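Local coordinates for Lmo0131 protein (Listeria monocytogenes, PDB 4Q6J), which adopts the TIM-barrel fold of EAL domains and may, as its family suggests, be a cyclic-guanylate-specific phosphodiesterase, at residues B[180-185]-B[212-217]; B[218-223]-B[229-234]; B[235-238]-B[244-247]; B[41-44]-B[49-52]; B[124-129]-B[168-173]. All coordinates share one frame; numbering follows the deposited sequence.

Contact 1 (B[180-185]-B[212-217]). With EDO (1,2-ethanediol), chain I; EDO (1,2-ethanediol), chain L.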
# COMPACT_ATOMS: atom_id res chain seq x y z
N SER B 180 -9.19 -17.94 -4.22
CA SER B 180 -10.46 -17.22 -4.16
C SER B 180 -11.13 -17.12 -5.54
O SER B 180 -12.36 -17.12 -5.66
CB SER B 180 -10.22 -15.82 -3.64
OG SER B 180 -9.50 -15.08 -4.61
N PHE B 181 -10.31 -17.00 -6.56
CA PHE B 181 -10.82 -16.83 -7.90
C PHE B 181 -11.76 -17.97 -8.35
O PHE B 181 -12.66 -17.75 -9.17
CB PHE B 181 -9.63 -16.73 -8.85
CG PHE B 181 -9.94 -16.02 -10.13
CD1 PHE B 181 -10.22 -14.67 -10.14
CD2 PHE B 181 -9.95 -16.70 -11.32
CE1 PHE B 181 -10.50 -14.01 -11.31
CE2 PHE B 181 -10.23 -16.03 -12.51
CZ PHE B 181 -10.51 -14.69 -12.49
N ILE B 182 -11.55 -19.17 -7.82
CA ILE B 182 -12.34 -20.32 -8.23
C ILE B 182 -13.23 -20.88 -7.11
O ILE B 182 -13.75 -22.00 -7.21
CB ILE B 182 -11.43 -21.43 -8.83
CG1 ILE B 182 -10.52 -22.07 -7.77
CG2 ILE B 182 -10.62 -20.85 -9.96
CD1 ILE B 182 -9.86 -23.34 -8.20
N ALA B 183 -13.41 -20.10 -6.05
CA ALA B 183 -14.27 -20.53 -4.96
C ALA B 183 -15.69 -19.99 -5.14
O ALA B 183 -15.87 -18.96 -5.82
CB ALA B 183 -13.68 -20.07 -3.63
N LEU B 184 -16.66 -20.68 -4.54
CA LEU B 184 -18.08 -20.25 -4.55
C LEU B 184 -18.81 -20.34 -5.90
O LEU B 184 -19.85 -19.70 -6.08
CB LEU B 184 -18.23 -18.83 -3.99
CG LEU B 184 -17.58 -18.48 -2.64
CD1 LEU B 184 -17.73 -16.99 -2.35
CD2 LEU B 184 -18.14 -19.28 -1.49
N LEU B 185 -18.29 -21.13 -6.83
CA LEU B 185 -18.79 -21.08 -8.19
C LEU B 185 -20.19 -21.66 -8.42
O LEU B 185 -20.86 -21.28 -9.39
CB LEU B 185 -17.81 -21.72 -9.18
CG LEU B 185 -16.45 -21.08 -9.38
CD1 LEU B 185 -15.75 -21.73 -10.56
CD2 LEU B 185 -16.55 -19.53 -9.56
N GLU B 212 -4.87 -22.21 -9.37
CA GLU B 212 -4.44 -22.82 -8.12
C GLU B 212 -5.61 -22.88 -7.16
O GLU B 212 -6.65 -22.25 -7.39
CB GLU B 212 -3.33 -22.01 -7.47
CG GLU B 212 -2.23 -21.58 -8.39
CD GLU B 212 -1.07 -20.95 -7.63
OE1 GLU B 212 -1.02 -21.06 -6.39
OE2 GLU B 212 -0.19 -20.34 -8.26
N GLY B 213 -5.44 -23.62 -6.08
CA GLY B 213 -6.47 -23.71 -5.07
C GLY B 213 -7.58 -24.65 -5.48
O GLY B 213 -8.67 -24.60 -4.92
N VAL B 214 -7.32 -25.53 -6.44
CA VAL B 214 -8.33 -26.50 -6.83
C VAL B 214 -8.50 -27.54 -5.72
O VAL B 214 -7.55 -28.20 -5.32
CB VAL B 214 -8.02 -27.19 -8.19
CG1 VAL B 214 -9.05 -28.26 -8.50
CG2 VAL B 214 -8.01 -26.15 -9.31
N GLU B 215 -9.72 -27.66 -5.21
CA GLU B 215 -9.96 -28.51 -4.06
C GLU B 215 -10.88 -29.71 -4.35
O GLU B 215 -10.78 -30.74 -3.68
CB GLU B 215 -10.50 -27.66 -2.92
CG GLU B 215 -9.51 -26.60 -2.46
CD GLU B 215 -8.77 -26.97 -1.19
OE1 GLU B 215 -9.37 -27.67 -0.34
OE2 GLU B 215 -7.61 -26.56 -1.03
N ASP B 216 -11.78 -29.59 -5.33
CA ASP B 216 -12.75 -30.67 -5.55
C ASP B 216 -13.14 -30.90 -7.01
O ASP B 216 -12.89 -30.06 -7.87
CB ASP B 216 -13.99 -30.50 -4.65
CG ASP B 216 -14.89 -29.32 -5.05
OD1 ASP B 216 -15.02 -28.98 -6.22
OD2 ASP B 216 -15.52 -28.75 -4.16
N MSE B 217 -13.76 -32.04 -7.26
CA MSE B 217 -14.09 -32.45 -8.61
C MSE B 217 -15.14 -31.53 -9.29
O MSE B 217 -15.11 -31.35 -10.47
CB MSE B 217 -14.52 -33.93 -8.61
CG MSE B 217 -14.71 -34.56 -10.00
SE MSE B 217 -13.10 -34.58 -11.10
CE MSE B 217 -13.90 -34.03 -12.76
C1 EDO I . -15.63 -25.03 -3.93
O1 EDO I . -16.92 -25.39 -4.42
C2 EDO I . -15.78 -24.30 -2.62
O2 EDO I . -15.89 -22.91 -2.89
C1 EDO L . -4.92 -25.64 -1.74
O1 EDO L . -5.72 -26.29 -2.72
C2 EDO L . -3.58 -25.23 -2.30
O2 EDO L . -2.80 -26.38 -2.66
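Ile182 and Gly213 mark the closest approach of the two backbones, with their CA atoms 7.5 Å apart, too far for the main chains to bond directly. Residues 180-185 finish a 3-10 segment, whose last turn is held by Ala183 N to Ser180 O at 3.2 Å, and then open into a loop. Opposite, Gly213 takes a positive phi of 79°, a value favourable to glycine, in the loop that follows strand 208-211.

The gap is filled from one side by Ile182. Its CG1 sits between the backbone N and the carbonyl carbon (chi1 68°), and the nearly straight continuation to CD1 drives that methyl into residues 212-214. CD1 lies 3.5 Å from Glu212 O and 3.7 Å from Gly213 O, and it meets Val214 CG2 at 3.5 Å, the two side chains crossing at about a right angle. Val214 also packs on Val220, and Ile182 on Leu223, so helix 217-225 covers the pair. The polar groups find other partners: Ile182 O accepts from Gln219 NE2, Glu212 OE2 forms a salt bridge with Lys176 NZ, and Leu184 N donates to an ethanediol O2 at 2.9 Å.

The two loops follow the parallel neighbour strands 174-177 and 208-211 and lead into helices 189-204 and 217-225, as expected for adjacent beta-alpha loops at the C-terminal ends of the strands of a TIM barrel.

Contact 2 (B[218-223]-B[229-234]). With EDO (1,2-ethanediol), chain R; EDO (1,2-ethanediol), chain L.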
# COMPACT_ATOMS: atom_id res chain seq x y z
N GLU B 218 -16.05 -30.95 -8.52
CA GLU B 218 -17.04 -30.04 -9.09
C GLU B 218 -16.36 -28.80 -9.68
O GLU B 218 -16.78 -28.28 -10.72
CB GLU B 218 -18.13 -29.66 -8.07
CG GLU B 218 -19.10 -30.80 -7.74
CD GLU B 218 -20.23 -30.42 -6.76
OE1 GLU B 218 -20.63 -29.24 -6.71
OE2 GLU B 218 -20.73 -31.32 -6.05
N GLN B 219 -15.31 -28.32 -9.01
CA GLN B 219 -14.46 -27.27 -9.57
C GLN B 219 -13.80 -27.73 -10.85
O GLN B 219 -13.77 -26.97 -11.81
CB GLN B 219 -13.38 -26.84 -8.58
CG GLN B 219 -13.84 -25.77 -7.60
CD GLN B 219 -12.84 -25.55 -6.48
OE1 GLN B 219 -12.24 -26.49 -5.95
NE2 GLN B 219 -12.64 -24.30 -6.12
N VAL B 220 -13.25 -28.93 -10.86
CA VAL B 220 -12.60 -29.45 -12.05
C VAL B 220 -13.54 -29.46 -13.25
O VAL B 220 -13.19 -29.06 -14.37
CB VAL B 220 -12.07 -30.85 -11.82
CG1 VAL B 220 -11.57 -31.45 -13.15
CG2 VAL B 220 -10.96 -30.81 -10.78
N GLU B 221 -14.76 -29.91 -13.01
CA GLU B 221 -15.75 -29.95 -14.06
C GLU B 221 -15.95 -28.55 -14.68
O GLU B 221 -15.90 -28.41 -15.90
CB GLU B 221 -17.07 -30.50 -13.52
CG GLU B 221 -16.98 -31.96 -13.17
CD GLU B 221 -18.20 -32.45 -12.40
OE1 GLU B 221 -19.05 -31.63 -12.02
OE2 GLU B 221 -18.32 -33.67 -12.18
N LYS B 222 -16.13 -27.53 -13.83
CA LYS B 222 -16.40 -26.16 -14.30
C LYS B 222 -15.22 -25.58 -15.03
O LYS B 222 -15.36 -24.98 -16.08
CB LYS B 222 -16.74 -25.26 -13.13
CG LYS B 222 -18.03 -25.67 -12.44
CD LYS B 222 -18.46 -24.66 -11.41
CE LYS B 222 -19.73 -25.12 -10.70
NZ LYS B 222 -19.45 -26.20 -9.71
N LEU B 223 -14.04 -25.74 -14.46
CA LEU B 223 -12.85 -25.12 -15.01
C LEU B 223 -12.47 -25.79 -16.32
O LEU B 223 -12.05 -25.10 -17.23
CB LEU B 223 -11.71 -25.13 -13.99
CG LEU B 223 -12.08 -24.41 -12.69
CD1 LEU B 223 -11.09 -24.74 -11.57
CD2 LEU B 223 -12.26 -22.88 -12.92
N ASP B 229 -6.32 -24.30 -18.72
CA ASP B 229 -5.36 -25.26 -19.23
C ASP B 229 -4.78 -26.21 -18.18
O ASP B 229 -4.54 -27.36 -18.46
CB ASP B 229 -4.21 -24.51 -19.87
CG ASP B 229 -4.66 -23.58 -20.95
OD1 ASP B 229 -4.74 -24.05 -22.08
OD2 ASP B 229 -4.94 -22.38 -20.66
N TYR B 230 -4.52 -25.70 -16.97
CA TYR B 230 -3.77 -26.44 -15.95
C TYR B 230 -4.37 -26.23 -14.59
O TYR B 230 -4.90 -25.17 -14.31
CB TYR B 230 -2.31 -25.99 -15.86
CG TYR B 230 -1.59 -26.01 -17.19
CD1 TYR B 230 -1.25 -27.20 -17.79
CD2 TYR B 230 -1.24 -24.83 -17.82
CE1 TYR B 230 -0.59 -27.23 -19.01
CE2 TYR B 230 -0.56 -24.84 -19.03
CZ TYR B 230 -0.24 -26.04 -19.62
OH TYR B 230 0.42 -26.05 -20.81
N PHE B 231 -4.24 -27.25 -13.75
CA PHE B 231 -4.76 -27.21 -12.38
C PHE B 231 -3.65 -27.39 -11.35
O PHE B 231 -2.68 -28.11 -11.58
CB PHE B 231 -5.78 -28.33 -12.15
CG PHE B 231 -6.99 -28.30 -13.07
CD1 PHE B 231 -7.61 -27.10 -13.39
CD2 PHE B 231 -7.49 -29.48 -13.61
CE1 PHE B 231 -8.73 -27.09 -14.21
CE2 PHE B 231 -8.59 -29.45 -14.43
CZ PHE B 231 -9.20 -28.26 -14.73
N GLN B 232 -3.85 -26.80 -10.19
CA GLN B 232 -2.99 -26.98 -9.05
C GLN B 232 -3.87 -26.86 -7.78
O GLN B 232 -4.75 -26.03 -7.71
CB GLN B 232 -1.91 -25.90 -9.10
CG GLN B 232 -0.88 -25.93 -8.06
CD GLN B 232 0.12 -24.83 -8.27
OE1 GLN B 232 0.21 -24.26 -9.34
NE2 GLN B 232 0.86 -24.53 -7.24
N GLY B 233 -3.65 -27.72 -6.81
CA GLY B 233 -4.37 -27.58 -5.56
C GLY B 233 -4.43 -28.88 -4.82
O GLY B 233 -4.00 -29.90 -5.34
N TYR B 234 -5.00 -28.84 -3.63
CA TYR B 234 -5.06 -29.99 -2.73
C TYR B 234 -5.64 -31.25 -3.38
O TYR B 234 -5.24 -32.38 -3.06
CB TYR B 234 -5.84 -29.62 -1.45
CG TYR B 234 -5.38 -30.41 -0.26
CD1 TYR B 234 -4.25 -30.02 0.46
CD2 TYR B 234 -6.05 -31.56 0.14
CE1 TYR B 234 -3.82 -30.76 1.54
CE2 TYR B 234 -5.62 -32.30 1.23
CZ TYR B 234 -4.51 -31.90 1.92
OH TYR B 234 -4.09 -32.65 3.01
C1 EDO R . -3.24 -33.67 -1.07
O1 EDO R . -2.09 -33.88 -0.25
C2 EDO R . -3.96 -35.00 -1.14
O2 EDO R . -5.08 -34.94 -2.03
C1 EDO L . -4.92 -25.64 -1.74
O1 EDO L . -5.72 -26.29 -2.72
C2 EDO L . -3.58 -25.23 -2.30
O2 EDO L . -2.80 -26.38 -2.66
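The Phe231 ring reaches from its strand to helix 217-225 and is met there by Val220 and Leu223, three residues apart on the helix. Val220 brings CG1 to 3.8 Å from Phe231 CE2, and the two side chains cross at about a right angle. Leu223 offers its CB, near the backbone, 3.6 Å from Phe231 CE1. Both approaches are oblique to the ring, so neither residue stacks on it; both come from the same side of its plane, one at each outer corner, so the ring leans its far end on the helix. Phe231 CG stands anti to the carbonyl carbon (chi1 -60°), a setting that points the ring at the helix and brings CZ to 4.1 Å from Val220 O. The CA atoms of Val220 and Phe231 remain 8.2 Å apart.

Phe231 also packs on Phe236 and on Thr211 of strand 208-211, which places the ring between the sheet and the helix of a beta-alpha-beta unit. The neighbouring Gln232 sends its amide to Gln25, Glu39 and Lys176 instead. Farther along, Tyr234 N donates to an ethanediol O1 at 2.8 Å, while a carbon of a second ethanediol sits over the centre of the Tyr234 ring.

Between the two segments the chemistry is purely apolar: the helix is held to the strand by shape and burial, and the directional bonds are left to the strand's backbone partners, Val28 and Thr211 among them.

Contact 3 (B[235-238]-B[244-247]). With EDO (1,2-ethanediol), chain R.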
# COMPACT_ATOMS: atom_id res chain seq x y z
N TYR B 235 -6.58 -31.07 -4.30
CA TYR B 235 -7.29 -32.18 -4.94
C TYR B 235 -6.33 -33.14 -5.64
O TYR B 235 -6.60 -34.35 -5.79
CB TYR B 235 -8.34 -31.66 -5.92
CG TYR B 235 -9.18 -32.75 -6.56
CD1 TYR B 235 -10.16 -33.40 -5.83
CD2 TYR B 235 -9.00 -33.13 -7.88
CE1 TYR B 235 -10.94 -34.40 -6.40
CE2 TYR B 235 -9.76 -34.13 -8.46
CZ TYR B 235 -10.73 -34.77 -7.71
OH TYR B 235 -11.51 -35.78 -8.26
N PHE B 236 -5.22 -32.58 -6.09
CA PHE B 236 -4.19 -33.37 -6.72
C PHE B 236 -3.09 -33.64 -5.71
O PHE B 236 -2.85 -34.81 -5.36
CB PHE B 236 -3.72 -32.66 -7.98
CG PHE B 236 -4.82 -32.47 -8.97
CD1 PHE B 236 -5.26 -33.53 -9.73
CD2 PHE B 236 -5.49 -31.25 -9.08
CE1 PHE B 236 -6.31 -33.38 -10.63
CE2 PHE B 236 -6.55 -31.09 -9.98
CZ PHE B 236 -6.95 -32.16 -10.76
N SER B 237 -2.45 -32.59 -5.21
CA SER B 237 -1.41 -32.75 -4.18
C SER B 237 -1.00 -31.44 -3.49
O SER B 237 -0.74 -30.44 -4.16
CB SER B 237 -0.16 -33.42 -4.78
OG SER B 237 0.80 -33.75 -3.79
N ARG B 238 -0.93 -31.45 -2.16
CA ARG B 238 -0.23 -30.41 -1.43
C ARG B 238 1.23 -30.34 -1.91
O ARG B 238 1.72 -31.26 -2.57
CB ARG B 238 -0.24 -30.76 0.05
CG ARG B 238 0.39 -32.11 0.37
CD ARG B 238 -0.06 -32.62 1.72
NE ARG B 238 1.04 -32.66 2.67
CZ ARG B 238 1.73 -33.75 3.01
NH1 ARG B 238 1.41 -34.92 2.47
NH2 ARG B 238 2.73 -33.68 3.88
N GLU B 244 8.89 -37.34 -1.78
CA GLU B 244 7.52 -37.78 -1.57
C GLU B 244 6.62 -37.64 -2.82
O GLU B 244 5.64 -38.39 -3.00
CB GLU B 244 6.94 -37.05 -0.38
CG GLU B 244 7.84 -37.11 0.82
CD GLU B 244 7.30 -36.31 2.01
OE1 GLU B 244 6.09 -36.00 2.03
OE2 GLU B 244 8.09 -35.99 2.93
N ILE B 245 6.95 -36.70 -3.69
CA ILE B 245 6.31 -36.69 -5.00
C ILE B 245 6.58 -38.01 -5.73
O ILE B 245 5.67 -38.68 -6.14
CB ILE B 245 6.83 -35.57 -5.91
CG1 ILE B 245 6.40 -34.19 -5.42
CG2 ILE B 245 6.35 -35.81 -7.33
CD1 ILE B 245 4.92 -33.93 -5.54
N LYS B 246 7.84 -38.38 -5.86
CA LYS B 246 8.18 -39.55 -6.64
C LYS B 246 7.62 -40.84 -6.05
O LYS B 246 7.33 -41.80 -6.78
CB LYS B 246 9.69 -39.64 -6.82
CG LYS B 246 10.22 -38.75 -7.92
CD LYS B 246 11.74 -38.72 -7.95
CE LYS B 246 12.28 -37.81 -9.06
NZ LYS B 246 13.77 -37.71 -9.02
N GLN B 247 7.45 -40.85 -4.73
CA GLN B 247 6.84 -42.01 -4.04
C GLN B 247 5.35 -42.06 -4.30
O GLN B 247 4.75 -43.12 -4.31
CB GLN B 247 7.17 -42.01 -2.55
CG GLN B 247 8.65 -42.27 -2.33
CD GLN B 247 9.17 -41.98 -0.94
OE1 GLN B 247 8.45 -41.50 -0.07
NE2 GLN B 247 10.45 -42.26 -0.74
C1 EDO R . -3.24 -33.67 -1.07
O1 EDO R . -2.09 -33.88 -0.25
C2 EDO R . -3.96 -35.00 -1.14
O2 EDO R . -5.08 -34.94 -2.03
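Ser237 and Ile245 form the buried half of this contact, with Arg238 and Glu244 on its outer, more accessible side. Even the inner half is modest: Ser237 OG and Ile245 CD1 approach to 4.5 Å, and the CA atoms of the two residues are 8.7 Å apart. Both Ile245 torsions are near -70°, which folds CD1 round toward the loop. Pro26 touches both residues, while Tyr249 lies against Ser237 and Leu240 against Ile245, so the close packing here is shared with the surroundings. The Ser237 hydroxyl is used locally: OG donates to Arg238 O at 2.9 Å, in the carbonyl plane and on a lone pair, which ties the loop to itself.

The outer half is looser. Arg238 NH2 and Glu244 OE1 stand 4.5 Å apart, with the oxygen well out of the guanidinium plane, so this is a nearness of opposite charges beyond salt-bridge range, with no N-H aimed at it. The stronger partner of Arg238 is Asp5 of the second subunit, which forms a salt bridge with NE. A bend at chi3 (-113°) turns the guanidinium away from the line of the chain. An ethanediol O1 accepts a weak bond from Arg238 N at 3.3 Å and lies alongside the arginine's aliphatic carbons.

The arrangement is a segment after strand 230-231, the last strand of the barrel, with the C-terminal helix 242-248 folded back onto it beside strand 20-29.

Contact 4 (B[41-44]-B[49-52])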
# COMPACT_ATOMS: atom_id res chain seq x y z
N LEU B 41 8.32 -24.27 -4.24
CA LEU B 41 7.87 -23.46 -3.13
C LEU B 41 8.89 -23.58 -2.03
O LEU B 41 9.03 -24.64 -1.48
CB LEU B 41 6.54 -24.01 -2.65
CG LEU B 41 5.39 -23.68 -3.59
CD1 LEU B 41 4.15 -24.55 -3.34
CD2 LEU B 41 5.07 -22.20 -3.45
N VAL B 42 9.61 -22.49 -1.73
CA VAL B 42 10.66 -22.54 -0.71
C VAL B 42 10.10 -22.81 0.69
O VAL B 42 9.00 -22.37 1.04
CB VAL B 42 11.54 -21.26 -0.70
CG1 VAL B 42 10.89 -20.15 0.12
CG2 VAL B 42 12.93 -21.57 -0.20
N ARG B 43 10.87 -23.55 1.48
CA ARG B 43 10.56 -23.83 2.87
C ARG B 43 11.81 -23.54 3.67
O ARG B 43 12.92 -23.59 3.13
CB ARG B 43 10.20 -25.30 3.08
CG ARG B 43 8.98 -25.77 2.33
CD ARG B 43 7.90 -24.80 2.56
NE ARG B 43 6.58 -25.19 2.08
CZ ARG B 43 5.82 -24.41 1.34
NH1 ARG B 43 6.28 -23.24 0.97
NH2 ARG B 43 4.60 -24.81 0.96
N LEU B 44 11.64 -23.24 4.95
CA LEU B 44 12.78 -23.08 5.83
C LEU B 44 12.72 -24.23 6.81
O LEU B 44 11.72 -24.41 7.50
CB LEU B 44 12.74 -21.75 6.58
CG LEU B 44 13.89 -21.49 7.57
CD1 LEU B 44 15.19 -21.19 6.84
CD2 LEU B 44 13.52 -20.38 8.52
N THR B 49 10.99 -27.81 13.19
CA THR B 49 9.91 -27.81 12.23
C THR B 49 10.37 -27.35 10.85
O THR B 49 11.56 -27.16 10.63
CB THR B 49 8.73 -26.93 12.74
OG1 THR B 49 7.53 -27.23 12.03
CG2 THR B 49 9.07 -25.45 12.63
N ILE B 50 9.41 -27.22 9.93
CA ILE B 50 9.63 -26.71 8.57
C ILE B 50 8.60 -25.63 8.31
O ILE B 50 7.39 -25.87 8.39
CB ILE B 50 9.56 -27.84 7.49
CG1 ILE B 50 10.49 -28.98 7.87
CG2 ILE B 50 10.01 -27.31 6.13
CD1 ILE B 50 10.76 -29.95 6.82
N LEU B 51 9.08 -24.43 8.00
CA LEU B 51 8.23 -23.25 7.82
C LEU B 51 8.05 -22.85 6.36
O LEU B 51 8.96 -23.00 5.55
CB LEU B 51 8.84 -22.06 8.59
CG LEU B 51 8.25 -21.58 9.94
CD1 LEU B 51 7.94 -22.73 10.85
CD2 LEU B 51 9.19 -20.63 10.63
N ALA B 52 6.85 -22.34 6.07
CA ALA B 52 6.46 -21.74 4.79
C ALA B 52 6.77 -20.22 4.78
O ALA B 52 6.78 -19.60 5.83
CB ALA B 52 4.97 -21.98 4.57
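Leu44 and Leu51 are joined by two backbone hydrogen bonds, Leu44 N to Leu51 O at 2.8 Å and Leu51 N to Leu44 O at 2.7 Å, both close to straight (166° and 170°). They make this a hydrogen-bonded antiparallel pair. Two CA-H...O contacts flank it: Arg43 CA lies 3.2 Å from Leu51 O, and Ile50 CA 3.3 Å from Leu44 O.

Arg43 adds a polar grip within its own strand. Its chain bends at chi2 (-48°), bringing NH1 back to Val42 O at 2.9 Å; the oxygen lies near the guanidinium plane, though the donor stands above the carbonyl plane. In this pose one guanidinium face receives Ala52 CB, which sits toward the rim. Nearer the backbone, Arg43 CB meets Ile50 CG2 at 3.7 Å, and both residues touch Tyr23. The leucine side chains share the other face of the hairpin, where Phe56 of helix 53-62 packs on both and helix 8-16 adds further cover.

Leu41 and Arg43 fit the ExLxR signature of EAL domains, Arg43 probably as its arginine. Paired bonds fix the hairpin's register; Leu44 and Leu51 give one face to the helices, while Arg43 and Ile50 share the other, aliphatic contact beside a bonded guanidinium.

Contact 5 (B[124-129]-B[168-173])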
# COMPACT_ATOMS: atom_id res chain seq x y z
N ILE B 124 9.77 -18.66 -14.71
CA ILE B 124 9.87 -17.60 -13.72
C ILE B 124 8.47 -17.14 -13.41
O ILE B 124 7.77 -16.67 -14.30
CB ILE B 124 10.67 -16.40 -14.24
CG1 ILE B 124 12.15 -16.75 -14.39
CG2 ILE B 124 10.49 -15.18 -13.34
CD1 ILE B 124 12.99 -15.65 -15.00
N GLU B 125 8.07 -17.30 -12.16
CA GLU B 125 6.76 -16.88 -11.69
C GLU B 125 6.89 -15.58 -10.90
O GLU B 125 7.52 -15.54 -9.85
CB GLU B 125 6.10 -17.96 -10.84
CG GLU B 125 4.89 -17.42 -10.14
CD GLU B 125 4.13 -18.45 -9.35
OE1 GLU B 125 4.36 -19.65 -9.52
OE2 GLU B 125 3.27 -18.06 -8.54
N ILE B 126 6.33 -14.52 -11.44
CA ILE B 126 6.49 -13.19 -10.87
C ILE B 126 5.54 -13.05 -9.68
O ILE B 126 4.33 -13.27 -9.82
CB ILE B 126 6.22 -12.07 -11.93
CG1 ILE B 126 7.07 -12.29 -13.17
CG2 ILE B 126 6.43 -10.67 -11.32
CD1 ILE B 126 6.65 -11.47 -14.33
N ILE B 127 6.09 -12.72 -8.52
CA ILE B 127 5.31 -12.58 -7.31
C ILE B 127 5.45 -11.15 -6.72
O ILE B 127 6.11 -10.30 -7.33
CB ILE B 127 5.63 -13.69 -6.25
CG1 ILE B 127 7.05 -13.56 -5.70
CG2 ILE B 127 5.38 -15.04 -6.81
CD1 ILE B 127 7.22 -14.24 -4.38
N GLU B 128 4.82 -10.89 -5.58
CA GLU B 128 4.95 -9.61 -4.89
C GLU B 128 4.80 -8.41 -5.82
O GLU B 128 5.59 -7.48 -5.80
CB GLU B 128 6.27 -9.57 -4.09
CG GLU B 128 6.25 -10.66 -3.03
CD GLU B 128 7.54 -10.83 -2.24
OE1 GLU B 128 8.43 -9.98 -2.35
OE2 GLU B 128 7.67 -11.81 -1.48
N ARG B 129 3.78 -8.45 -6.65
CA ARG B 129 3.66 -7.47 -7.69
C ARG B 129 3.08 -6.18 -7.11
O ARG B 129 2.20 -6.25 -6.28
CB ARG B 129 2.78 -8.05 -8.79
CG ARG B 129 3.22 -9.44 -9.25
CD ARG B 129 2.39 -9.97 -10.45
NE ARG B 129 1.02 -10.32 -10.07
CZ ARG B 129 0.00 -9.46 -10.11
NH1 ARG B 129 -1.21 -9.84 -9.74
NH2 ARG B 129 0.20 -8.23 -10.53
N ARG B 168 -0.45 -6.48 -19.88
CA ARG B 168 -0.24 -5.63 -21.03
C ARG B 168 1.24 -5.44 -21.36
O ARG B 168 1.63 -5.60 -22.50
CB ARG B 168 -0.86 -4.26 -20.76
CG ARG B 168 -0.46 -3.22 -21.74
CD ARG B 168 -0.94 -1.85 -21.34
NE ARG B 168 -0.86 -0.94 -22.48
CZ ARG B 168 -1.44 0.26 -22.54
NH1 ARG B 168 -2.16 0.73 -21.54
NH2 ARG B 168 -1.30 0.97 -23.63
N SER B 169 2.06 -5.15 -20.36
CA SER B 169 3.40 -4.67 -20.61
C SER B 169 4.58 -5.59 -20.25
O SER B 169 5.74 -5.18 -20.37
CB SER B 169 3.57 -3.29 -19.98
OG SER B 169 2.48 -2.46 -20.34
N LEU B 170 4.30 -6.81 -19.82
CA LEU B 170 5.34 -7.81 -19.62
C LEU B 170 5.13 -9.00 -20.58
O LEU B 170 4.03 -9.18 -21.09
CB LEU B 170 5.36 -8.28 -18.17
CG LEU B 170 5.76 -7.20 -17.18
CD1 LEU B 170 5.75 -7.79 -15.81
CD2 LEU B 170 7.12 -6.69 -17.54
N PRO B 171 6.18 -9.79 -20.84
CA PRO B 171 6.04 -10.87 -21.82
C PRO B 171 5.55 -12.19 -21.18
O PRO B 171 6.19 -13.21 -21.22
CB PRO B 171 7.44 -10.99 -22.40
CG PRO B 171 8.30 -10.72 -21.26
CD PRO B 171 7.59 -9.62 -20.45
N ILE B 172 4.34 -12.14 -20.64
CA ILE B 172 3.76 -13.22 -19.87
C ILE B 172 3.29 -14.39 -20.75
O ILE B 172 2.64 -14.19 -21.77
CB ILE B 172 2.56 -12.69 -19.03
CG1 ILE B 172 2.95 -11.45 -18.23
CG2 ILE B 172 2.04 -13.76 -18.13
CD1 ILE B 172 4.15 -11.65 -17.39
N ASP B 173 3.66 -15.62 -20.34
CA ASP B 173 3.22 -16.86 -20.99
C ASP B 173 2.05 -17.51 -20.23
O ASP B 173 1.16 -18.11 -20.83
CB ASP B 173 4.35 -17.90 -21.03
CG ASP B 173 5.55 -17.45 -21.83
OD1 ASP B 173 5.38 -17.18 -23.03
OD2 ASP B 173 6.64 -17.38 -21.26
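Ile126 carries most of the surface buried here, and Leu170 and Ile172 share the rest. The strand residue projects toward the loop, its CG1 anti to the carbonyl carbon (chi1 -53°) and the chain then extended, so that CD1 is its foremost atom. That one methyl does all the touching: it stands 4.1 Å from Leu170 CD1 and 4.0 Å from Ile172 CD1, meeting both methyl to methyl at the ends of the three side chains. The side chains approach at a slant, and the backbones stay well apart, with the CA atoms of Ile126 and Ile172 separated by 9.4 Å.

How two residues of one loop come to face the same methyl follows from the turn between them. Leu170 is the first residue to leave helix 163-169, and Pro171 is the centre of an inverse gamma turn, closed by a weak bond from Ile172 N to Leu170 O at 3.0 Å. Leu170 then reaches inward through an extended chi2, whereas the bend at chi2 of Ile172 (-53°) swings its CD1 over toward Ile126.

Around this cluster, Leu170 packs on Leu142 of helix 136-146 and Ile172 on Val152 of strand 151-154, the parallel neighbour of strand 122-127. Lys146 bonds to Pro171 O and forms a salt bridge with Asp173, so the polar atoms beside the turn have partners of their own.

The contact is made only of aliphatic methyls at ordinary van der Waals distances. It therefore carries no directional preference: burial joins the barrel strand to the loop before strand 174-177, while the polar bonds lie beside it, in the turn and at Lys146.

From the N terminus the contacts follow in series, and none nests in or crosses another. Contact 4 closes the short hairpin of strands 35-45 and 50-51. Contact 5 closes a loop of 38 residues that include helix 136-146, strand 151-154 and most of helix 163-169. Contact 1 spans the next barrel step, enclosing helix 189-204 and strand 208-211. Contacts 2 and 3 then close two five-residue links, ending at the C-terminal helix 242-248. Contacts 1 and 2, with centres about 7 Å apart, touch through Gln219 and Gln232; contact 3 joins them through Tyr235 and Phe236. Contacts 4 and 5 lie on opposite sides of the chain's centre but reach the same barrel sheet.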